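Local coordinates for protein GH86A beta-porphyranase (Bacteroides plebeius, PDB 4AW7) that hydrolyses the red-algal polysaccharide porphyran at linkages between beta-D-galactopyranose and alpha-L-galactopyranose-6-sulfate, releasing mostly a sulfated disaccharide, at residues Val24-Arg29 with Trp415-Asn420; Pro109-Ile114 with Ala154-Gln159; Asp119-Gly124 with Ile174-His179; Ser227-Asp232 with Ile270-Gly275; Lys483-Gly488 with Ile569-Gly574. All blocks are in the same frame, centred on the assembly; numbering follows the deposited sequence.

Contact 1: residues Val24-Arg29 with Trp415-Asn420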
# COMPACT_ATOMS: atom_id res chain seq x y z
N VAL A 24 -8.84 -19.66 -12.43
CA VAL A 24 -9.53 -19.48 -11.17
C VAL A 24 -10.03 -20.84 -10.71
O VAL A 24 -10.64 -21.56 -11.50
CB VAL A 24 -10.74 -18.51 -11.28
CG1 VAL A 24 -11.42 -18.27 -9.94
CG2 VAL A 24 -10.33 -17.18 -11.91
N ASP A 25 -9.82 -21.19 -9.45
CA ASP A 25 -10.38 -22.41 -8.87
C ASP A 25 -11.22 -22.02 -7.67
O ASP A 25 -10.70 -21.86 -6.56
CB ASP A 25 -9.31 -23.39 -8.49
CG ASP A 25 -9.87 -24.70 -7.99
OD1 ASP A 25 -11.11 -24.83 -7.92
OD2 ASP A 25 -9.02 -25.53 -7.61
N TYR A 26 -12.52 -21.84 -7.90
CA TYR A 26 -13.40 -21.44 -6.83
C TYR A 26 -13.71 -22.56 -5.84
O TYR A 26 -14.42 -22.32 -4.86
CB TYR A 26 -14.69 -20.75 -7.36
CG TYR A 26 -15.47 -21.62 -8.34
CD1 TYR A 26 -16.30 -22.66 -7.89
CD2 TYR A 26 -15.37 -21.43 -9.72
CE1 TYR A 26 -17.01 -23.46 -8.78
CE2 TYR A 26 -16.06 -22.23 -10.61
CZ TYR A 26 -16.88 -23.24 -10.14
OH TYR A 26 -17.57 -24.02 -11.06
N ASN A 27 -13.20 -23.76 -6.10
CA ASN A 27 -13.28 -24.85 -5.13
C ASN A 27 -12.07 -24.97 -4.23
O ASN A 27 -12.03 -25.83 -3.38
CB ASN A 27 -13.51 -26.19 -5.87
CG ASN A 27 -14.82 -26.20 -6.62
OD1 ASN A 27 -14.82 -26.16 -7.84
ND2 ASN A 27 -15.92 -26.11 -5.89
N THR A 28 -11.10 -24.06 -4.39
CA THR A 28 -9.93 -24.03 -3.50
C THR A 28 -9.91 -22.69 -2.80
O THR A 28 -9.80 -21.65 -3.46
CB THR A 28 -8.65 -24.27 -4.29
OG1 THR A 28 -8.71 -25.59 -4.86
CG2 THR A 28 -7.41 -24.18 -3.41
N ARG A 29 -10.03 -22.71 -1.48
CA ARG A 29 -9.93 -21.50 -0.69
C ARG A 29 -8.46 -21.09 -0.59
O ARG A 29 -7.62 -21.95 -0.36
CB ARG A 29 -10.54 -21.75 0.68
CG ARG A 29 -10.46 -20.56 1.62
CD ARG A 29 -11.38 -20.68 2.78
NE ARG A 29 -11.24 -21.95 3.51
CZ ARG A 29 -11.65 -22.15 4.76
NH1 ARG A 29 -12.21 -21.16 5.46
NH2 ARG A 29 -11.40 -23.32 5.32
N TRP A 415 -16.59 -23.68 -15.48
CA TRP A 415 -17.57 -22.76 -14.90
C TRP A 415 -18.97 -23.35 -14.73
O TRP A 415 -19.95 -22.62 -14.72
CB TRP A 415 -17.67 -21.48 -15.74
CG TRP A 415 -16.36 -20.85 -16.07
CD1 TRP A 415 -15.75 -20.83 -17.28
CD2 TRP A 415 -15.50 -20.12 -15.18
NE1 TRP A 415 -14.57 -20.14 -17.21
CE2 TRP A 415 -14.38 -19.70 -15.92
CE3 TRP A 415 -15.59 -19.77 -13.83
CZ2 TRP A 415 -13.36 -18.94 -15.37
CZ3 TRP A 415 -14.54 -19.02 -13.27
CH2 TRP A 415 -13.46 -18.62 -14.06
N LYS A 416 -19.06 -24.66 -14.56
CA LYS A 416 -20.38 -25.33 -14.50
C LYS A 416 -21.31 -24.77 -13.43
O LYS A 416 -22.55 -24.76 -13.61
CB LYS A 416 -20.19 -26.85 -14.34
CG LYS A 416 -19.90 -27.33 -12.92
CD LYS A 416 -19.53 -28.81 -12.86
CE LYS A 416 -19.24 -29.24 -11.44
NZ LYS A 416 -20.43 -29.12 -10.54
N ASP A 417 -20.74 -24.30 -12.32
CA ASP A 417 -21.50 -23.84 -11.16
C ASP A 417 -21.77 -22.34 -11.16
O ASP A 417 -22.34 -21.81 -10.20
CB ASP A 417 -20.70 -24.19 -9.89
CG ASP A 417 -20.31 -25.64 -9.84
OD1 ASP A 417 -21.22 -26.49 -9.78
OD2 ASP A 417 -19.09 -25.94 -9.91
N VAL A 418 -21.36 -21.65 -12.22
CA VAL A 418 -21.38 -20.18 -12.28
C VAL A 418 -22.46 -19.73 -13.27
O VAL A 418 -22.65 -20.36 -14.32
CB VAL A 418 -19.98 -19.67 -12.64
CG1 VAL A 418 -19.96 -18.13 -12.82
CG2 VAL A 418 -19.02 -20.10 -11.53
N SER A 419 -23.17 -18.67 -12.92
CA SER A 419 -24.26 -18.13 -13.74
C SER A 419 -24.46 -16.65 -13.47
O SER A 419 -23.85 -16.10 -12.57
CB SER A 419 -25.57 -18.88 -13.43
OG SER A 419 -26.00 -18.64 -12.09
N ASN A 420 -25.34 -16.01 -14.23
CA ASN A 420 -25.69 -14.60 -14.00
C ASN A 420 -24.46 -13.69 -13.89
O ASN A 420 -24.27 -12.94 -12.92
CB ASN A 420 -26.59 -14.48 -12.80
CG ASN A 420 -27.86 -15.25 -12.99
OD1 ASN A 420 -28.39 -15.32 -14.11
ND2 ASN A 420 -28.32 -15.89 -11.93
O HOH W 1 -17.89 -27.46 -8.03

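Contact 2: residues Pro109-Ile114 with Ala154-Gln159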
# COMPACT_ATOMS: atom_id res chain seq x y z
N PRO A 109 4.46 18.49 9.49
CA PRO A 109 5.79 18.67 10.10
C PRO A 109 6.16 20.17 10.14
O PRO A 109 7.11 20.60 9.46
CB PRO A 109 6.68 17.87 9.14
CG PRO A 109 6.06 18.03 7.84
CD PRO A 109 4.57 17.99 8.11
N TYR A 110 5.32 20.92 10.83
CA TYR A 110 5.38 22.38 10.98
C TYR A 110 6.26 22.73 12.17
O TYR A 110 6.32 21.97 13.13
CB TYR A 110 3.96 22.96 11.28
CG TYR A 110 2.91 23.00 10.17
CD1 TYR A 110 3.26 22.90 8.83
CD2 TYR A 110 1.56 23.18 10.49
CE1 TYR A 110 2.27 22.94 7.81
CE2 TYR A 110 0.59 23.25 9.50
CZ TYR A 110 0.96 23.13 8.17
OH TYR A 110 0.01 23.17 7.18
N VAL A 111 6.80 23.96 12.14
CA VAL A 111 7.56 24.49 13.28
C VAL A 111 6.70 24.67 14.53
O VAL A 111 7.22 24.80 15.62
CB VAL A 111 8.26 25.83 12.95
CG1 VAL A 111 9.31 25.66 11.89
CG2 VAL A 111 7.28 26.93 12.58
N GLN A 112 5.38 24.66 14.36
CA GLN A 112 4.44 24.70 15.48
C GLN A 112 4.35 23.40 16.23
O GLN A 112 3.87 23.37 17.37
CB GLN A 112 3.04 25.10 14.97
CG GLN A 112 2.92 26.57 14.48
CD GLN A 112 3.40 26.83 13.08
OE1 GLN A 112 3.58 25.92 12.29
NE2 GLN A 112 3.63 28.10 12.76
N HIS A 113 4.83 22.32 15.60
CA HIS A 113 4.73 20.99 16.13
C HIS A 113 6.03 20.38 16.57
O HIS A 113 6.07 19.65 17.54
CB HIS A 113 4.03 20.07 15.11
CG HIS A 113 2.68 20.55 14.70
ND1 HIS A 113 2.08 20.17 13.52
CD2 HIS A 113 1.80 21.40 15.32
CE1 HIS A 113 0.89 20.76 13.44
NE2 HIS A 113 0.71 21.52 14.50
N ILE A 114 7.09 20.59 15.79
CA ILE A 114 8.42 20.11 16.12
C ILE A 114 9.41 21.25 15.79
O ILE A 114 9.16 22.03 14.88
CB ILE A 114 8.79 18.80 15.41
CG1 ILE A 114 10.08 18.19 15.98
CG2 ILE A 114 8.88 19.00 13.88
CD1 ILE A 114 10.41 16.79 15.45
N ALA A 154 13.32 26.39 6.07
CA ALA A 154 14.02 27.56 6.62
C ALA A 154 13.68 27.86 8.08
O ALA A 154 14.51 28.39 8.83
CB ALA A 154 13.73 28.82 5.76
N GLY A 155 12.46 27.58 8.48
CA GLY A 155 12.03 27.90 9.84
C GLY A 155 12.57 26.99 10.94
O GLY A 155 12.48 27.33 12.11
N PHE A 156 13.18 25.87 10.58
CA PHE A 156 13.75 24.96 11.57
C PHE A 156 15.13 25.43 12.02
O PHE A 156 15.97 25.79 11.17
CB PHE A 156 13.84 23.55 10.99
CG PHE A 156 12.53 22.82 10.89
CD1 PHE A 156 11.62 22.81 11.92
CD2 PHE A 156 12.22 22.08 9.74
CE1 PHE A 156 10.42 22.08 11.83
CE2 PHE A 156 11.02 21.37 9.65
CZ PHE A 156 10.13 21.37 10.69
N THR A 157 15.37 25.36 13.32
CA THR A 157 16.65 25.79 13.91
C THR A 157 17.68 24.68 13.97
O THR A 157 18.85 24.91 14.32
CB THR A 157 16.45 26.36 15.32
OG1 THR A 157 15.88 25.33 16.13
CG2 THR A 157 15.55 27.61 15.24
N VAL A 158 17.26 23.47 13.65
CA VAL A 158 18.10 22.29 13.43
C VAL A 158 17.63 21.74 12.08
O VAL A 158 16.40 21.70 11.85
CB VAL A 158 17.90 21.24 14.57
CG1 VAL A 158 18.67 19.95 14.33
CG2 VAL A 158 18.31 21.84 15.88
N GLN A 159 18.58 21.35 11.22
CA GLN A 159 18.25 20.98 9.85
C GLN A 159 19.04 19.78 9.42
O GLN A 159 19.87 19.22 10.16
CB GLN A 159 18.46 22.19 8.91
CG GLN A 159 17.55 23.39 9.19
CD GLN A 159 17.81 24.50 8.22
OE1 GLN A 159 18.97 24.73 7.84
NE2 GLN A 159 16.80 25.15 7.74

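Contact 3: residues Asp119-Gly124 with Ile174-His179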
# COMPACT_ATOMS: atom_id res chain seq x y z
N ASP A 119 11.84 19.26 23.88
CA ASP A 119 12.00 18.20 24.85
C ASP A 119 11.24 16.98 24.29
O ASP A 119 10.02 16.89 24.37
CB ASP A 119 11.45 18.66 26.21
CG ASP A 119 11.53 17.57 27.29
OD1 ASP A 119 11.76 16.39 27.00
OD2 ASP A 119 11.41 17.93 28.51
N VAL A 120 11.98 16.06 23.72
CA VAL A 120 11.42 14.90 23.06
C VAL A 120 10.68 13.97 24.03
O VAL A 120 9.64 13.41 23.70
CB VAL A 120 12.57 14.13 22.35
CG1 VAL A 120 12.13 12.86 21.85
CG2 VAL A 120 13.18 14.96 21.19
N GLN A 121 11.21 13.80 25.24
CA GLN A 121 10.51 12.98 26.23
C GLN A 121 9.17 13.63 26.63
O GLN A 121 8.15 12.94 26.67
CB GLN A 121 11.45 12.67 27.43
CG GLN A 121 12.59 11.66 27.03
CD GLN A 121 12.01 10.27 26.53
OE1 GLN A 121 11.20 9.74 27.21
NE2 GLN A 121 12.39 9.76 25.36
N ALA A 122 9.13 14.94 26.82
CA ALA A 122 7.89 15.64 27.14
C ALA A 122 6.91 15.54 25.96
O ALA A 122 5.70 15.45 26.18
CB ALA A 122 8.11 17.12 27.54
N ALA A 123 7.40 15.65 24.74
CA ALA A 123 6.54 15.55 23.57
C ALA A 123 5.87 14.18 23.55
O ALA A 123 4.66 14.08 23.32
CB ALA A 123 7.35 15.81 22.28
N GLY A 124 6.64 13.14 23.79
CA GLY A 124 6.11 11.78 23.83
C GLY A 124 5.12 11.60 24.96
O GLY A 124 4.03 11.01 24.80
N ILE A 174 7.17 8.94 21.18
CA ILE A 174 5.71 8.80 21.13
C ILE A 174 5.35 7.33 21.25
O ILE A 174 4.47 6.97 22.05
CB ILE A 174 5.13 9.45 19.86
CG1 ILE A 174 5.25 10.98 19.96
CG2 ILE A 174 3.68 8.98 19.64
CD1 ILE A 174 5.07 11.72 18.67
N GLY A 175 5.98 6.48 20.44
CA GLY A 175 5.69 5.04 20.51
C GLY A 175 5.96 4.49 21.91
O GLY A 175 5.16 3.75 22.46
N LYS A 176 7.09 4.88 22.49
CA LYS A 176 7.45 4.38 23.81
C LYS A 176 6.41 4.77 24.84
O LYS A 176 5.94 3.92 25.65
CB LYS A 176 8.81 4.91 24.22
CG LYS A 176 9.28 4.31 25.53
CD LYS A 176 10.64 4.89 25.93
CE LYS A 176 10.52 6.36 26.36
NZ LYS A 176 11.78 6.95 26.93
N HIS A 177 6.02 6.03 24.84
CA HIS A 177 5.08 6.51 25.85
C HIS A 177 3.68 5.93 25.68
O HIS A 177 3.03 5.56 26.65
CB HIS A 177 5.03 8.02 25.87
CG HIS A 177 6.23 8.66 26.52
ND1 HIS A 177 7.40 8.92 25.85
CD2 HIS A 177 6.40 9.15 27.77
CE1 HIS A 177 8.25 9.53 26.67
NE2 HIS A 177 7.66 9.68 27.84
N ILE A 178 3.19 5.84 24.45
CA ILE A 178 1.88 5.26 24.19
C ILE A 178 1.86 3.79 24.64
O ILE A 178 0.91 3.34 25.34
CB ILE A 178 1.47 5.47 22.73
CG1 ILE A 178 1.08 6.95 22.55
CG2 ILE A 178 0.29 4.52 22.37
CD1 ILE A 178 0.67 7.35 21.15
N HIS A 179 2.87 3.03 24.27
CA HIS A 179 2.89 1.61 24.63
C HIS A 179 3.04 1.37 26.13
O HIS A 179 2.57 0.35 26.65
CB HIS A 179 3.96 0.85 23.88
CG HIS A 179 3.72 0.82 22.40
ND1 HIS A 179 4.74 0.90 21.48
CD2 HIS A 179 2.57 0.73 21.69
CE1 HIS A 179 4.23 0.85 20.26
NE2 HIS A 179 2.91 0.76 20.35

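Contact 4: residues Ser227-Asp232 with Ile270-Gly275. With GLA (alpha-D-galactopyranose), chain B; GAL (beta-D-galactopyranose), chain D.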
# COMPACT_ATOMS: atom_id res chain seq x y z
N SER A 227 5.06 2.96 7.61
CA SER A 227 4.19 3.62 6.65
C SER A 227 4.95 4.38 5.58
O SER A 227 5.96 5.03 5.84
CB SER A 227 3.21 4.54 7.37
OG SER A 227 3.81 5.63 8.01
N VAL A 228 4.41 4.28 4.36
CA VAL A 228 4.93 4.91 3.18
C VAL A 228 3.77 5.41 2.33
O VAL A 228 2.64 4.93 2.43
CB VAL A 228 5.85 4.01 2.38
CG1 VAL A 228 7.00 3.39 3.22
CG2 VAL A 228 5.09 3.01 1.69
N HIS A 229 4.07 6.36 1.46
CA HIS A 229 3.16 6.87 0.44
C HIS A 229 3.61 6.36 -0.92
O HIS A 229 4.83 6.36 -1.21
CB HIS A 229 3.18 8.39 0.45
CG HIS A 229 2.70 8.97 1.74
ND1 HIS A 229 2.85 10.31 2.07
CD2 HIS A 229 2.09 8.37 2.79
CE1 HIS A 229 2.29 10.48 3.26
NE2 HIS A 229 1.83 9.33 3.72
N LEU A 230 2.66 5.90 -1.72
CA LEU A 230 2.94 5.34 -3.04
C LEU A 230 2.22 6.11 -4.12
O LEU A 230 0.99 6.07 -4.20
CB LEU A 230 2.53 3.86 -3.10
CG LEU A 230 3.30 2.91 -2.20
CD1 LEU A 230 2.64 1.53 -2.26
CD2 LEU A 230 4.80 2.85 -2.54
N TYR A 231 3.00 6.77 -4.97
CA TYR A 231 2.46 7.59 -6.04
C TYR A 231 3.08 7.27 -7.39
O TYR A 231 4.30 7.05 -7.50
CB TYR A 231 2.70 9.08 -5.75
CG TYR A 231 1.72 9.62 -4.73
CD1 TYR A 231 0.43 9.97 -5.13
CD2 TYR A 231 2.05 9.78 -3.41
CE1 TYR A 231 -0.48 10.45 -4.22
CE2 TYR A 231 1.13 10.28 -2.49
CZ TYR A 231 -0.13 10.63 -2.93
OH TYR A 231 -1.05 11.14 -2.04
N ASP A 232 2.24 7.31 -8.42
CA ASP A 232 2.65 7.36 -9.80
C ASP A 232 2.68 8.81 -10.27
O ASP A 232 1.79 9.57 -9.91
CB ASP A 232 1.63 6.60 -10.66
CG ASP A 232 1.76 5.13 -10.58
OD1 ASP A 232 2.79 4.62 -10.14
OD2 ASP A 232 0.79 4.45 -10.96
N ILE A 270 -0.12 1.96 4.19
CA ILE A 270 0.05 2.80 3.02
C ILE A 270 -0.88 3.98 3.21
O ILE A 270 -2.06 3.94 2.84
CB ILE A 270 -0.16 2.06 1.68
CG1 ILE A 270 0.63 0.75 1.65
CG2 ILE A 270 0.15 2.98 0.51
CD1 ILE A 270 2.16 0.92 1.92
N SER A 271 -0.38 5.00 3.90
CA SER A 271 -1.26 6.06 4.37
C SER A 271 -1.74 7.03 3.30
O SER A 271 -2.67 7.79 3.53
CB SER A 271 -0.64 6.78 5.59
OG SER A 271 0.67 7.20 5.30
N GLU A 272 -1.11 6.97 2.11
CA GLU A 272 -1.60 7.60 0.88
C GLU A 272 -1.13 6.77 -0.30
O GLU A 272 0.02 6.39 -0.35
CB GLU A 272 -1.04 9.01 0.65
CG GLU A 272 -1.24 10.01 1.79
CD GLU A 272 -0.52 11.31 1.56
OE1 GLU A 272 -0.15 11.62 0.40
OE2 GLU A 272 -0.29 12.06 2.53
N PHE A 273 -2.01 6.51 -1.26
CA PHE A 273 -1.58 5.99 -2.55
C PHE A 273 -2.42 6.60 -3.67
O PHE A 273 -3.62 6.80 -3.53
CB PHE A 273 -1.51 4.48 -2.64
CG PHE A 273 -2.81 3.71 -2.56
CD1 PHE A 273 -3.38 3.36 -1.32
CD2 PHE A 273 -3.47 3.28 -3.71
CE1 PHE A 273 -4.51 2.58 -1.25
CE2 PHE A 273 -4.59 2.48 -3.63
CZ PHE A 273 -5.13 2.14 -2.42
N GLY A 274 -1.79 6.88 -4.80
CA GLY A 274 -2.51 7.46 -5.91
C GLY A 274 -1.61 7.92 -7.02
O GLY A 274 -0.54 7.35 -7.27
N GLY A 275 -2.03 9.00 -7.68
CA GLY A 275 -1.31 9.58 -8.79
C GLY A 275 -1.16 11.07 -8.60
O GLY A 275 -2.01 11.73 -7.96
C1 GLA B . 2.02 13.78 -0.06
C2 GLA B . 1.30 14.74 0.91
C3 GLA B . -0.08 15.10 0.39
C4 GLA B . -0.07 15.46 -1.07
C5 GLA B . 0.59 14.33 -1.87
C6 GLA B . 0.34 14.54 -3.41
O1 GLA B . 1.66 12.47 0.01
O2 GLA B . 1.25 14.16 2.25
O3 GLA B . -0.59 16.24 1.03
O4 GLA B . 0.64 16.70 -1.27
O5 GLA B . 2.01 14.28 -1.38
O6 GLA B . -0.92 13.82 -3.78
C1 GAL D . 2.02 13.78 -0.06
C2 GAL D . 1.30 14.74 0.91
C3 GAL D . -0.08 15.10 0.39
C4 GAL D . -0.07 15.46 -1.07
C5 GAL D . 0.59 14.33 -1.87
C6 GAL D . 0.34 14.54 -3.41
O1 GAL D . 3.37 13.53 0.50
O2 GAL D . 1.25 14.16 2.25
O3 GAL D . -0.59 16.24 1.03
O4 GAL D . 0.64 16.70 -1.27
O5 GAL D . 2.01 14.28 -1.38
O6 GAL D . -0.92 13.82 -3.78

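Contact 5: residues Lys483-Gly488 with Ile569-Gly574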
# COMPACT_ATOMS: atom_id res chain seq x y z
N LYS A 483 22.82 -6.58 -0.79
CA LYS A 483 24.13 -7.14 -1.14
C LYS A 483 24.64 -6.50 -2.42
O LYS A 483 23.97 -6.52 -3.43
CB LYS A 483 24.03 -8.65 -1.33
CG LYS A 483 23.51 -9.44 -0.14
CD LYS A 483 24.27 -9.24 1.13
CE LYS A 483 25.66 -9.83 1.04
NZ LYS A 483 26.30 -9.99 2.40
N PRO A 484 25.86 -5.93 -2.40
CA PRO A 484 26.40 -5.36 -3.63
C PRO A 484 26.76 -6.43 -4.63
O PRO A 484 27.21 -7.51 -4.25
CB PRO A 484 27.68 -4.67 -3.16
CG PRO A 484 28.05 -5.32 -1.94
CD PRO A 484 26.78 -5.74 -1.27
N ILE A 485 26.49 -6.16 -5.89
CA ILE A 485 26.69 -7.10 -6.97
C ILE A 485 28.04 -6.87 -7.67
O ILE A 485 28.33 -5.77 -8.12
CB ILE A 485 25.59 -6.98 -8.02
CG1 ILE A 485 24.21 -7.24 -7.36
CG2 ILE A 485 25.83 -7.90 -9.24
CD1 ILE A 485 23.02 -6.77 -8.22
N SER A 486 28.81 -7.95 -7.84
CA SER A 486 30.06 -7.91 -8.59
C SER A 486 29.97 -8.90 -9.72
O SER A 486 29.34 -9.97 -9.58
CB SER A 486 31.19 -8.33 -7.68
OG SER A 486 31.47 -7.35 -6.74
N ALA A 487 30.63 -8.59 -10.83
CA ALA A 487 30.53 -9.43 -12.04
C ALA A 487 31.03 -10.84 -11.77
O ALA A 487 32.15 -11.05 -11.26
CB ALA A 487 31.36 -8.81 -13.20
N GLY A 488 30.17 -11.81 -12.11
CA GLY A 488 30.49 -13.24 -12.02
C GLY A 488 30.62 -13.79 -10.61
O GLY A 488 31.01 -14.94 -10.42
N ILE A 569 22.48 -16.56 -6.75
CA ILE A 569 22.28 -15.83 -7.99
C ILE A 569 23.60 -15.20 -8.45
O ILE A 569 24.39 -14.76 -7.62
CB ILE A 569 21.10 -14.82 -7.94
CG1 ILE A 569 21.44 -13.64 -7.07
CG2 ILE A 569 19.83 -15.47 -7.46
CD1 ILE A 569 20.32 -12.56 -7.11
N THR A 570 23.79 -15.16 -9.76
CA THR A 570 25.03 -14.60 -10.32
C THR A 570 24.68 -13.71 -11.51
O THR A 570 24.06 -14.13 -12.46
CB THR A 570 26.05 -15.71 -10.71
OG1 THR A 570 26.23 -16.60 -9.60
CG2 THR A 570 27.41 -15.03 -11.05
N PHE A 571 25.13 -12.45 -11.43
CA PHE A 571 25.03 -11.51 -12.53
C PHE A 571 26.35 -11.51 -13.29
O PHE A 571 27.41 -11.62 -12.67
CB PHE A 571 24.74 -10.09 -12.01
CG PHE A 571 23.43 -9.97 -11.27
CD1 PHE A 571 23.32 -10.35 -9.94
CD2 PHE A 571 22.31 -9.51 -11.93
CE1 PHE A 571 22.11 -10.25 -9.25
CE2 PHE A 571 21.06 -9.40 -11.23
CZ PHE A 571 21.00 -9.78 -9.93
N SER A 572 26.25 -11.28 -14.58
CA SER A 572 27.46 -11.26 -15.43
C SER A 572 28.22 -9.94 -15.36
O SER A 572 29.40 -9.86 -15.81
CB SER A 572 27.03 -11.56 -16.84
OG SER A 572 26.16 -10.61 -17.36
N ASP A 573 27.57 -8.92 -14.82
CA ASP A 573 28.13 -7.57 -14.72
C ASP A 573 28.11 -7.07 -13.29
O ASP A 573 27.40 -7.60 -12.43
CB ASP A 573 27.41 -6.63 -15.70
CG ASP A 573 25.89 -6.57 -15.50
OD1 ASP A 573 25.35 -7.34 -14.70
OD2 ASP A 573 25.23 -5.79 -16.23
N GLY A 574 28.86 -6.02 -13.03
CA GLY A 574 29.00 -5.44 -11.71
C GLY A 574 28.14 -4.19 -11.52
O GLY A 574 27.78 -3.53 -12.50
O HOH W 2 26.78 -11.42 -9.38

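Contact 1: residues Val24-Arg29 with Trp415-Asn420
Trp415 opens the later segment with its indole reaching back to the earlier one: CH2 lies 3.9 Å from Val24 CB, and CE3 comes to 4.1 Å from CE2 of Tyr26, near the plane of the phenol. Next along the chain, Lys416 turns its ammonium group to its neighbour, NZ forming a salt bridge of 2.8 Å with Asp417 OD1 on the syn side of the carboxylate. The other oxygen, Asp417 OD2, takes the hydroxyl proton of Tyr26 OH at 2.7 Å from the anti side, with ring and carboxylate planes almost perpendicular (89°). A water also donates to this oxygen and weakly accepts from Asn27 ND2, so OD2 has two donors, and OD1 the lysine. Val418 sets CG2 3.8 Å from Tyr26 CE2. The phenol is thus lodged between Trp415, Asp417 and Val418, with Leu393 and Val462 also touching it. Two type I beta turns, Asp25 to Thr28 and Trp415 to Val418, meet here, joining the end of strand 21-25 to the turn before strand 418-419 in the beta-sandwich.

Contact 2: residues Pro109-Ile114 with Ala154-Gln159
Phe156 pushes its ring into the bend formed by Pro109 to Ile114, and this is the close-packed half of the contact. Two backbone carbonyls face the ring rim: Ile114 O lies 3.3 Å from Phe156 CE1, in the ring plane, and Pro109 O is 3.4 Å from Phe156 CZ. Carbonyl oxygens placed there meet the slightly positive ring hydrogens, a favourable if modest electrostatic match. Ile114 adds its CG2 methyl, 4.0 Å from Phe156 CE1, while Val111 CG1 approaches Phe156 CD1 obliquely at 3.7 Å. The bend that receives the ring is tied internally, since Tyr110 O accepts from the N-H groups of both His113 and Ile114. It also carries the ring of Tyr110, which stacks on substrate-binding His108 beside the glycan.

Toward solvent the contact thins out. There the same Val111 methyl rests against exposed Gly155, CG1 to O at 3.6 Å, and the join is van der Waals in character. Gln115 bridges the two loops, its amide bonding to Gly155 O and Thr157 N. Beneath, Met163 and Met167 of helix 160-179 pack on Phe156, and Met167 and Phe170 on Ile114, so the loops after strands 104-106 and 136-142 close together over the start of that helix.

Contact 3: residues Asp119-Gly124 with Ile174-His179
The imidazole of His177 lies with one face against the backbone of Gly124, whose carbonyl carbon sits 3.5 Å above the ring plane and toward its rim. At the ring edge comes the side-chain amide of Gln121, its plane turned 33° from the imidazole, with OE1 only 3.0 Å from His177 CE1. The ring is also held by its own helix, ND1 being hydrogen-bonded to Ser173 O. The hydrogen bond of Gln121 OE1 comes from Lys176 NZ, at 2.9 Å, the donor standing 35° out of the carbonyl plane. Bends at chi2 of Gln121 and chi3 of Lys176 bring the two polar ends together near the surface. Deeper in, Ile174 CG1 touches Gly124 CA at 4.0 Å; a glycine here lets the backbones approach, with Gly124 CA 4.0 Å from Ile174 N. Asp119 is the N-cap of the first helix, its OD1 accepting from Ala122 N. Helices 120-132 and 160-179 cross at -45° in these segments, and Ile174 and Ile178 continue inward onto Phe141 of strand 136-142.

Contact 4: residues Ser227-Asp232 with Ile270-Gly275
Glu272, the probable nucleophile, packs its side chain against His229 and Tyr231 of the adjacent strand and points its carboxylate to the bound galactose. Its CB lies 3.4 Å from Tyr231 OH. CG sits over the face of the His229 imidazole, a CH-pi contact of 3.7 Å to the ring centroid and 12° from the ring normal. With the chain extended beyond CG (chi2 173°), CD remains above the same ring, toward its rim, and the carboxylate stacks on the imidazole at 22° between planes. At the tip, OE1 accepts from Tyr231 OH at 2.6 Å on the anti side, while OE2 lies 2.6 Å from O2 of the beta-galactose and also forms a salt bridge with Arg69. His229 is held at both nitrogens: ND1 bonds to Glu146, the probable proton donor, and NE2 bonds weakly to Ser271 OG, itself bonded to Glu142. These sugar-facing residues line the catalytic pocket.

Below, the backbones run parallel, joined by Leu230 N to Glu272 O, Gly274 N to Leu230 O and Asp232 N to Gly274 O, each 3.0 Å. On the other sheet face, Val228 CG2 meets Ile270 CD1 at 3.6 Å. The two segments belong to strands 225-233 and 268-276 of the parallel barrel sheet, whose outer side is covered here by helices 245-262 and 293-305.

Contact 5: residues Lys483-Gly488 with Ile569-Gly574
Ile485 lays its CD1 methyl over one face of the Phe571 ring, a CH-pi contact 4.0 Å from the centroid and 20° off the ring normal, where two loops of the C-terminal beta-sandwich meet. Both branches of the side chain touch the aromatic residue: with CG1 beside the backbone N (chi1 -59°), CD1 reaches the ring, while the other branch, CG2, lies 3.6 Å from Phe571 CD1 and touches the carbonyl oxygen of Asp573. Farther along, Ala487 CB rests 3.4 Å from Ser572 O. Thr570 CG2 packs 3.5 Å from Gly488 C. The exposed Gly574 lies alongside Ser486 and Ala487, completing a largely backbone-to-backbone border on the exposed side.

Around this shell, Ile511 and Arg513 of strand 503-514 and Val578 of strand 577-589 pack against Phe571, leaving the ring buried. Asp573, whose CB points away from the first loop, has a salt bridge to Arg513 and a hydrogen bond from Ser518 N, tying its loop to strand 503-514 and the loop after it. Ile485 is in turn bonded through its backbone to Gly575 and Gly576. A water accepts from Phe571 N and lies within hydrogen-bonding distance of Ser486 O, to which it can donate. The direct polar tie between the segments is from Gly488 N to Phe571 O, 2.8 Å long with an N-H...O angle of 158°.

In the fold
Contacts 2, 3 and 4 belong to the catalytic barrel, whereas contacts 1 and 5 belong to the beta-rich part of the chain. Contacts 2, 3 and 4 are all nested within the loop that contact 1 closes: strand 21-25 joins the sandwich sheet, the barrel is then made, and the chain returns to the sandwich at 415-420. Contacts 2 and 3 interleave along the chain, with centres 18 Å apart, and flank helix 160-179 at its start and its end. Contact 4, whose centre is about 7 Å from the centre of the chain, carries the catalytic pocket. Contact 5 follows in series, in the C-terminal beta-sandwich, its centre about 32 Å from that of contact 4.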